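Local structure of transcription factor cep-1 (Caenorhabditis elegans, 1T4W) at residues M4-L9 with I41-K46; S106-S111 with P126-A131. The protein activates transcription by binding the same DNA consensus sequence as p53, promoting germline apoptosis after DNA damage and supporting meiotic chromosome segregation, this chain being its DNA-binding domain. All blocks are in the same frame, centred on the assembly; numbering follows the deposited sequence.

Contact 1 (M4-L9 with I41-K46)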
loop_
_atom_site.group_PDB
_atom_site.type_symbol
_atom_site.label_atom_id
_atom_site.label_comp_id
_atom_site.label_asym_id
_atom_site.label_seq_id
_atom_site.Cartn_x
_atom_site.Cartn_y
_atom_site.Cartn_z
ATOM N N MET A 4 -9.796 11.044 0.876
ATOM C CA MET A 4 -9.571 9.641 0.550
ATOM C C MET A 4 -8.822 8.983 1.691
ATOM O O MET A 4 -7.994 9.610 2.353
ATOM C CB MET A 4 -8.798 9.466 -0.764
ATOM C CG MET A 4 -8.608 7.970 -1.151
ATOM S SD MET A 4 -8.104 7.673 -2.884
ATOM C CE MET A 4 -6.699 8.581 -2.917
ATOM N N GLU A 5 -9.147 7.723 1.948
ATOM C CA GLU A 5 -8.505 6.979 3.017
ATOM C C GLU A 5 -8.208 5.583 2.543
ATOM O O GLU A 5 -8.952 5.038 1.725
ATOM C CB GLU A 5 -9.426 6.843 4.234
ATOM C CG GLU A 5 -9.763 8.134 4.962
ATOM C CD GLU A 5 -8.575 8.709 5.696
ATOM O OE1 GLU A 5 -7.815 7.929 6.312
ATOM O OE2 GLU A 5 -8.406 9.943 5.668
ATOM N N ILE A 6 -7.108 5.015 3.035
ATOM C CA ILE A 6 -6.798 3.639 2.717
ATOM C C ILE A 6 -6.737 2.926 4.078
ATOM O O ILE A 6 -6.201 3.460 5.034
ATOM C CB ILE A 6 -5.477 3.490 1.916
ATOM C CG1 ILE A 6 -5.188 2.002 1.720
ATOM C CG2 ILE A 6 -4.322 4.240 2.606
ATOM C CD1 ILE A 6 -4.096 1.675 0.715
ATOM N N ASP A 7 -7.339 1.744 4.178
ATOM C CA ASP A 7 -7.338 1.002 5.434
ATOM C C ASP A 7 -7.382 -0.487 5.152
ATOM O O ASP A 7 -7.687 -0.900 4.040
ATOM C CB ASP A 7 -8.578 1.345 6.269
ATOM C CG ASP A 7 -8.561 2.747 6.800
ATOM O OD1 ASP A 7 -7.866 2.994 7.813
ATOM O OD2 ASP A 7 -9.250 3.601 6.192
ATOM N N VAL A 8 -7.082 -1.308 6.149
ATOM C CA VAL A 8 -7.213 -2.744 5.918
ATOM C C VAL A 8 -8.654 -3.044 6.367
ATOM O O VAL A 8 -9.255 -2.244 7.071
ATOM C CB VAL A 8 -6.230 -3.580 6.772
ATOM C CG1 VAL A 8 -4.776 -3.206 6.426
ATOM C CG2 VAL A 8 -6.532 -3.366 8.255
ATOM N N LEU A 9 -9.218 -4.162 5.936
ATOM C CA LEU A 9 -10.565 -4.530 6.361
ATOM C C LEU A 9 -10.416 -5.054 7.791
ATOM O O LEU A 9 -10.105 -6.218 7.997
ATOM C CB LEU A 9 -11.118 -5.621 5.452
ATOM C CG LEU A 9 -12.554 -6.091 5.680
ATOM C CD1 LEU A 9 -13.506 -4.888 5.672
ATOM C CD2 LEU A 9 -12.933 -7.082 4.585
ATOM N N ILE A 41 -7.593 -4.869 1.685
ATOM C CA ILE A 41 -7.543 -3.407 1.673
ATOM C C ILE A 41 -8.876 -2.807 1.209
ATOM O O ILE A 41 -9.582 -3.374 0.358
ATOM C CB ILE A 41 -6.463 -2.867 0.683
ATOM C CG1 ILE A 41 -5.069 -3.409 1.038
ATOM C CG2 ILE A 41 -6.499 -1.304 0.650
ATOM C CD1 ILE A 41 -4.528 -2.950 2.413
ATOM N N GLN A 42 -9.221 -1.670 1.787
ATOM C CA GLN A 42 -10.420 -0.957 1.355
ATOM C C GLN A 42 -10.015 0.493 1.147
ATOM O O GLN A 42 -9.529 1.129 2.076
ATOM C CB GLN A 42 -11.513 -0.998 2.418
ATOM C CG GLN A 42 -12.001 -2.399 2.738
ATOM C CD GLN A 42 -13.369 -2.380 3.388
ATOM O OE1 GLN A 42 -13.596 -1.656 4.362
ATOM N NE2 GLN A 42 -14.291 -3.172 2.846
ATOM N N VAL A 43 -10.179 1.001 -0.069
ATOM C CA VAL A 43 -9.861 2.405 -0.342
ATOM C C VAL A 43 -11.203 3.144 -0.484
ATOM O O VAL A 43 -12.057 2.730 -1.257
ATOM C CB VAL A 43 -9.037 2.567 -1.649
ATOM C CG1 VAL A 43 -8.784 4.075 -1.933
ATOM C CG2 VAL A 43 -7.686 1.812 -1.518
ATOM N N LYS A 44 -11.390 4.224 0.269
ATOM C CA LYS A 44 -12.645 4.961 0.205
ATOM C C LYS A 44 -12.385 6.433 -0.061
ATOM O O LYS A 44 -11.323 6.962 0.290
ATOM C CB LYS A 44 -13.417 4.809 1.532
ATOM C CG LYS A 44 -13.915 3.385 1.822
ATOM C CD LYS A 44 -14.496 3.308 3.231
ATOM C CE LYS A 44 -15.158 1.951 3.520
ATOM N NZ LYS A 44 -15.796 1.926 4.883
ATOM N N TRP A 45 -13.342 7.098 -0.695
ATOM C CA TRP A 45 -13.188 8.520 -0.955
ATOM C C TRP A 45 -14.518 9.238 -1.139
ATOM O O TRP A 45 -15.551 8.613 -1.361
ATOM C CB TRP A 45 -12.306 8.765 -2.197
ATOM C CG TRP A 45 -12.803 8.135 -3.481
ATOM C CD1 TRP A 45 -13.655 8.694 -4.402
ATOM C CD2 TRP A 45 -12.527 6.807 -3.950
ATOM N NE1 TRP A 45 -13.928 7.796 -5.409
ATOM C CE2 TRP A 45 -13.253 6.629 -5.156
ATOM C CE3 TRP A 45 -11.739 5.749 -3.464
ATOM C CZ2 TRP A 45 -13.215 5.434 -5.888
ATOM C CZ3 TRP A 45 -11.698 4.557 -4.186
ATOM C CH2 TRP A 45 -12.436 4.409 -5.393
ATOM N N LYS A 46 -14.465 10.560 -1.010
ATOM C CA LYS A 46 -15.606 11.424 -1.236
ATOM C C LYS A 46 -15.112 12.483 -2.229
ATOM O O LYS A 46 -14.062 13.103 -2.031
ATOM C CB LYS A 46 -16.074 12.106 0.037
ATOM C CG LYS A 46 -17.329 12.932 -0.211
ATOM C CD LYS A 46 -17.186 14.317 0.380
ATOM C CE LYS A 46 -18.254 15.264 -0.160
ATOM N NZ LYS A 46 -18.094 16.632 0.413
HETATM O O HOH W 1 -10.708 2.667 3.902
#

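Contact 2 (S106-S111 with P126-A131)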
loop_
_atom_site.group_PDB
_atom_site.type_symbol
_atom_site.label_atom_id
_atom_site.label_comp_id
_atom_site.label_asym_id
_atom_site.label_seq_id
_atom_site.Cartn_x
_atom_site.Cartn_y
_atom_site.Cartn_z
ATOM N N SER A 106 -9.728 -8.505 -6.698
ATOM C CA SER A 106 -10.061 -7.109 -6.908
ATOM C C SER A 106 -11.446 -7.024 -7.486
ATOM O O SER A 106 -11.751 -7.687 -8.503
ATOM C CB SER A 106 -9.079 -6.462 -7.900
ATOM O OG SER A 106 -9.438 -5.110 -8.133
ATOM N N GLU A 107 -12.283 -6.210 -6.852
ATOM C CA GLU A 107 -13.643 -6.027 -7.329
ATOM C C GLU A 107 -13.564 -5.234 -8.642
ATOM O O GLU A 107 -14.405 -5.388 -9.513
ATOM C CB GLU A 107 -14.487 -5.262 -6.299
ATOM C CG GLU A 107 -14.016 -3.830 -6.087
ATOM C CD GLU A 107 -15.040 -2.962 -5.368
ATOM O OE1 GLU A 107 -16.237 -3.010 -5.733
ATOM O OE2 GLU A 107 -14.650 -2.219 -4.448
ATOM N N HIS A 108 -12.533 -4.402 -8.779
ATOM C CA HIS A 108 -12.344 -3.597 -9.978
ATOM C C HIS A 108 -11.386 -4.191 -10.993
ATOM O O HIS A 108 -10.441 -4.909 -10.640
ATOM C CB HIS A 108 -11.851 -2.198 -9.593
ATOM C CG HIS A 108 -12.878 -1.386 -8.872
ATOM N ND1 HIS A 108 -14.076 -1.032 -9.449
ATOM C CD2 HIS A 108 -12.883 -0.844 -7.631
ATOM C CE1 HIS A 108 -14.774 -0.302 -8.597
ATOM N NE2 HIS A 108 -14.071 -0.173 -7.486
ATOM N N GLU A 109 -11.636 -3.892 -12.263
ATOM C CA GLU A 109 -10.757 -4.351 -13.328
ATOM C C GLU A 109 -9.456 -3.589 -13.099
ATOM O O GLU A 109 -9.493 -2.449 -12.637
ATOM C CB GLU A 109 -11.334 -3.954 -14.694
ATOM C CG GLU A 109 -10.339 -4.044 -15.839
ATOM C CD GLU A 109 -10.903 -3.500 -17.151
ATOM O OE1 GLU A 109 -12.070 -3.040 -17.180
ATOM O OE2 GLU A 109 -10.171 -3.528 -18.152
ATOM N N PHE A 110 -8.312 -4.193 -13.419
ATOM C CA PHE A 110 -7.036 -3.490 -13.233
ATOM C C PHE A 110 -6.049 -3.869 -14.322
ATOM O O PHE A 110 -6.241 -4.862 -15.019
ATOM C CB PHE A 110 -6.424 -3.816 -11.853
ATOM C CG PHE A 110 -6.048 -5.267 -11.683
ATOM C CD1 PHE A 110 -4.790 -5.734 -12.089
ATOM C CD2 PHE A 110 -6.956 -6.171 -11.129
ATOM C CE1 PHE A 110 -4.440 -7.089 -11.939
ATOM C CE2 PHE A 110 -6.624 -7.519 -10.974
ATOM C CZ PHE A 110 -5.362 -7.983 -11.378
ATOM N N SER A 111 -5.016 -3.045 -14.472
ATOM C CA SER A 111 -3.937 -3.263 -15.426
ATOM C C SER A 111 -2.653 -2.949 -14.657
ATOM O O SER A 111 -2.695 -2.377 -13.571
ATOM C CB SER A 111 -4.038 -2.320 -16.625
ATOM O OG SER A 111 -3.863 -0.967 -16.217
ATOM N N PRO A 126 -17.806 6.006 -13.277
ATOM C CA PRO A 126 -18.343 7.215 -12.660
ATOM C C PRO A 126 -19.199 6.786 -11.500
ATOM O O PRO A 126 -19.933 5.803 -11.594
ATOM C CB PRO A 126 -19.162 7.848 -13.786
ATOM C CG PRO A 126 -18.448 7.375 -15.025
ATOM C CD PRO A 126 -18.195 5.930 -14.698
ATOM N N GLY A 127 -19.082 7.509 -10.401
ATOM C CA GLY A 127 -19.857 7.189 -9.223
ATOM C C GLY A 127 -19.196 6.219 -8.252
ATOM O O GLY A 127 -19.683 6.063 -7.136
ATOM N N ALA A 128 -18.115 5.545 -8.648
ATOM C CA ALA A 128 -17.481 4.615 -7.713
ATOM C C ALA A 128 -16.889 5.437 -6.565
ATOM O O ALA A 128 -16.322 6.506 -6.790
ATOM C CB ALA A 128 -16.396 3.801 -8.424
ATOM N N VAL A 129 -17.044 4.967 -5.331
ATOM C CA VAL A 129 -16.512 5.698 -4.178
ATOM C C VAL A 129 -15.710 4.776 -3.252
ATOM O O VAL A 129 -15.332 5.159 -2.145
ATOM C CB VAL A 129 -17.641 6.365 -3.360
ATOM C CG1 VAL A 129 -18.352 7.441 -4.206
ATOM C CG2 VAL A 129 -18.654 5.292 -2.914
ATOM N N GLN A 130 -15.458 3.555 -3.701
ATOM C CA GLN A 130 -14.690 2.625 -2.881
ATOM C C GLN A 130 -14.014 1.604 -3.757
ATOM O O GLN A 130 -14.455 1.321 -4.866
ATOM C CB GLN A 130 -15.601 1.897 -1.872
ATOM C CG GLN A 130 -14.849 1.038 -0.829
ATOM C CD GLN A 130 -15.742 0.614 0.338
ATOM O OE1 GLN A 130 -16.574 1.388 0.784
ATOM N NE2 GLN A 130 -15.554 -0.605 0.844
ATOM N N ALA A 131 -12.901 1.069 -3.283
ATOM C CA ALA A 131 -12.247 0.031 -4.044
ATOM C C ALA A 131 -11.780 -0.983 -3.026
ATOM O O ALA A 131 -11.100 -0.632 -2.059
ATOM C CB ALA A 131 -11.057 0.582 -4.823
#

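Contact 1 (M4-L9 with I41-K46)
Glu-5 and Lys-44 exchange both of their backbone hydrogen bonds, Glu-5 N to Lys-44 O at 2.8 Å and Lys-44 N to Glu-5 O at 3.0 Å. Asp-7 and Gln-42 form the next such pair: Gln-42 N gives a nearly straight bond (169°) to Asp-7 O, while the return bond from Asp-7 N to Gln-42 O is longer, at 3.1 Å. That Gln-42 oxygen has a second donor, a water that also donates to Asp-7 OD2 at 2.9 Å and so links side chain to backbone across the strands. The other carboxylate oxygen, Asp-7 OD1, makes a salt bridge to Lys-29, as does Glu-5 OE1; an ammonium group shared by two acids would ease their mutual repulsion and probably favours their charged forms.

The paired residues place strand 3-8 antiparallel at the edge of the four-stranded sheet, beside strand 39-46, in the beta-sandwich of the p53-like DNA-binding domain. Alternation puts polar Glu-5, Asp-7, Gln-42 and Lys-44 on one face, and Met-4, Ile-6, Val-43 and Trp-45 on the other, where Met-4, Ile-6 and Trp-45 pack on strands 152-160 and 166-177 of the second sheet.

On this inner face Met-4 has CG anti to its backbone N (chi1 -177°), which lays CG beside Trp-45 CB. Its flexible thioether suits a position between unlike neighbours: SD meets Val-43 CG1 at 3.8 Å and makes an oblique Met-aromatic contact 5.2 Å from the centroid of the Trp-45 six-membered ring. Branched Ile-6 brings CG1 against Ile-41 CG2 at 3.7 Å, with Val-43 CG2 slightly farther off. Where the strand ends, Leu-9 CD1 sits against the amide group of Gln-42, 3.4 Å from its CD.

Contact 2 (S106-S111 with P126-A131)
His-108 donates the hydrogen bond that joins the two segments, from NE2 to the backbone oxygen of Gln-130 at 3.0 Å. The bond is fairly straight (166°), and its acceptor lies almost exactly in the imidazole plane, while NE2 in turn lies in the plane of the Gln-130 carbonyl. Histidine suits this place because its ring carries an N-H well away from its own backbone. A second hydrogen bond shapes the loop that presents it: Ser-106 OG donates to His-108 O at 2.7 Å, in the carbonyl plane and on a lone pair, so a small hydroxyl side chain grips the backbone two residues on.

The acidic group works alongside. Glu-107 CG lies between its backbone N and carbonyl carbon (chi1 65°), and the chain then runs out extended until OE2 comes within 3.3 Å of Ala-131 CA. OE2 is hydrogen-bonded to the backbone N of Asn-132.

Across the contact the imidazole is packed mainly along its rim. His-108 CD2 meets Ala-131 CB at 3.6 Å at the ring edge, this small methyl lying close to the carbonyl that NE2 reaches. Ala-128 CB makes a looser, oblique approach to CE1. Over one face lies Glu-107 CG, 3.5 Å above the plane and offset toward the rim.

These contacts join the loop between strands 101-104 and 109-113 to the start of strand 130-137, so the contact bridges the two sheets of the p53-like sandwich. NE2 carries the proton in its bond to Gln-130 O, and this directional bond to backbone helps fix the rotation of the buried ring; the nearby carboxylate of Glu-107 might favour the charged form of the imidazole.

In the fold
From the N terminus, strand 3-8 leads through a short helix and strands 19-23 and 29-33 before the chain returns as strand 39-46, so contact 1 closes a loop of 31 residues. Later, contact 2 closes a loop of 14 residues that includes strand 119-123; the two loops follow in series, neither nested nor crossed. They meet through neighbouring strands, because strand 130-137 lies next to strand 39-46: Val-43 N probably bonds to Ala-131 O, and Trp-45 N to Val-129 O. Contact 1 joins strand 3-8 to its neighbour in the four-stranded sheet, while contact 2 ties that sheet to the loop entering strand 109-113, an edge of the seven-stranded sheet.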